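Local coordinates for protein kirola (PDB 4IGV) that is a kiwifruit allergen of the ripening-related, Bet v 1-like proteins and, by its fold, may bind small hydrophobic ligands, at residues Val105-Gly109 and Glu110-Val114. Residues are numbered along the deposited sequence; the frame is centred on the assembly and turned at random.
Sequences VDTKG and EHNSV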
loop_
_atom_site.group_PDB
_atom_site.type_symbol
_atom_site.label_atom_id
_atom_site.label_comp_id
_atom_site.label_asym_id
_atom_site.label_seq_id
_atom_site.Cartn_x
_atom_site.Cartn_y
_atom_site.Cartn_z
ATOM N N VAL A 105 -10.178 3.455 -3.362
ATOM C CA VAL A 105 -10.635 2.951 -4.663
ATOM C C VAL A 105 -11.963 3.605 -5.023
ATOM O O VAL A 105 -12.911 3.570 -4.252
ATOM C CB VAL A 105 -10.797 1.406 -4.642
ATOM C CG1 VAL A 105 -11.149 0.921 -6.090
ATOM C CG2 VAL A 105 -9.502 0.758 -4.124
ATOM N N ASP A 106 -12.024 4.232 -6.192
ATOM C CA ASP A 106 -13.249 4.777 -6.705
ATOM C C ASP A 106 -13.862 3.804 -7.663
ATOM O O ASP A 106 -13.236 3.460 -8.675
ATOM C CB ASP A 106 -12.966 6.039 -7.470
ATOM C CG ASP A 106 -12.644 7.179 -6.601
ATOM O OD1 ASP A 106 -13.131 7.243 -5.439
ATOM O OD2 ASP A 106 -11.920 8.082 -7.108
ATOM N N THR A 107 -15.066 3.352 -7.347
ATOM C CA THR A 107 -15.842 2.531 -8.234
ATOM C C THR A 107 -17.154 3.251 -8.360
ATOM O O THR A 107 -18.084 2.932 -7.634
ATOM C CB THR A 107 -16.081 1.147 -7.608
ATOM O OG1 THR A 107 -16.900 1.272 -6.424
ATOM C CG2 THR A 107 -14.788 0.509 -7.233
ATOM N N LYS A 108 -17.223 4.267 -9.215
ATOM C CA LYS A 108 -18.497 4.949 -9.423
ATOM C C LYS A 108 -19.398 4.039 -10.259
ATOM O O LYS A 108 -20.621 4.000 -10.084
ATOM C CB LYS A 108 -18.289 6.318 -10.080
ATOM C CG LYS A 108 -17.614 7.374 -9.169
ATOM C CD LYS A 108 -18.282 7.490 -7.792
ATOM C CE LYS A 108 -18.053 8.865 -7.150
ATOM N NZ LYS A 108 -18.573 8.974 -5.745
ATOM N N GLY A 109 -18.770 3.264 -11.132
ATOM C CA GLY A 109 -19.492 2.403 -12.055
ATOM C C GLY A 109 -18.912 2.661 -13.426
ATOM O O GLY A 109 -18.382 1.751 -14.081
ATOM N N GLU A 110 -18.993 3.918 -13.850
ATOM C CA GLU A 110 -18.372 4.327 -15.095
ATOM C C GLU A 110 -16.947 3.761 -15.190
ATOM O O GLU A 110 -16.631 2.879 -16.014
ATOM C CB GLU A 110 -18.354 5.856 -15.167
ATOM C CG GLU A 110 -17.857 6.397 -16.501
ATOM C CD GLU A 110 -17.883 7.917 -16.576
ATOM O OE1 GLU A 110 -17.664 8.583 -15.540
ATOM O OE2 GLU A 110 -18.119 8.435 -17.683
ATOM N N HIS A 111 -16.103 4.256 -14.298
ATOM C CA HIS A 111 -14.695 3.980 -14.344
ATOM C C HIS A 111 -14.238 3.427 -12.974
ATOM O O HIS A 111 -15.039 3.158 -12.029
ATOM C CB HIS A 111 -13.920 5.256 -14.720
ATOM C CG HIS A 111 -14.075 5.669 -16.154
ATOM N ND1 HIS A 111 -14.428 6.953 -16.526
ATOM C CD2 HIS A 111 -13.931 4.972 -17.308
ATOM C CE1 HIS A 111 -14.495 7.025 -17.846
ATOM N NE2 HIS A 111 -14.196 5.838 -18.343
ATOM N N ASN A 112 -12.940 3.209 -12.877
ATOM C CA ASN A 112 -12.381 2.671 -11.674
ATOM C C ASN A 112 -11.018 3.347 -11.544
ATOM O O ASN A 112 -10.266 3.447 -12.536
ATOM C CB ASN A 112 -12.154 1.145 -11.801
ATOM C CG ASN A 112 -13.429 0.352 -12.007
ATOM O OD1 ASN A 112 -14.090 -0.007 -11.034
ATOM N ND2 ASN A 112 -13.812 0.128 -13.266
ATOM N N SER A 113 -10.701 3.816 -10.350
ATOM C CA SER A 113 -9.372 4.313 -10.095
ATOM C C SER A 113 -8.913 3.989 -8.697
ATOM O O SER A 113 -9.726 3.700 -7.803
ATOM C CB SER A 113 -9.283 5.790 -10.336
ATOM O OG SER A 113 -10.089 6.456 -9.392
ATOM N N VAL A 114 -7.609 4.046 -8.495
ATOM C CA VAL A 114 -6.965 3.825 -7.198
ATOM C C VAL A 114 -6.124 5.034 -6.869
ATOM O O VAL A 114 -5.307 5.469 -7.721
ATOM C CB VAL A 114 -6.101 2.532 -7.266
ATOM C CG1 VAL A 114 -5.416 2.285 -5.896
ATOM C CG2 VAL A 114 -6.937 1.324 -7.708
HETATM O O HOH W 1 -14.656 5.771 -10.777
#
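Asp-106 and Ser-113 are joined by both of their backbone amides: Asp-106 N gives its hydrogen to Ser-113 O at 2.9 Å, and Ser-113 N returns one to Asp-106 O at 3.1 Å. Asp-106 O also receives the CA-H of Asn-112, CA to O 3.2 Å. On the face carrying this pair, Asp-106 OD2 comes within 3.3 Å of Ser-113 OG, but the angle is poor for a bond. The carboxylate is held through its other oxygen, OD1, by Gln-104 NE2, which suits a partly exposed position; the short hydroxyl of Ser-113 suits a buried one, since Gln-10 NE2 of the adjoining strand 4-12 satisfies it. Toward the turn, a water weakly bridges Lys-108 N and His-111 O. This is the end of the antiparallel hairpin 96-107/112-122 in the curved sheet of the Bet v 1 fold. Gly-109 turns the chain with a positive phi of 131°, a conformation that calls for a residue without a CB, which would press on Lys-108 O. On the other face, Thr-107 CG2 lies 3.9 Å from Asn-112 OD1, which accepts the Gly-17 amide; Thr-107 OG1, set between the backbone N and the carbonyl carbon (chi1 65°), is hydrogen-bonded to Lys-81 NZ. Farther from the turn, Val-105 CG2 meets Val-114 CG2 loosely at 4.4 Å, both branched, apolar residues being suited to burial against Phe-20 of helix 17-25.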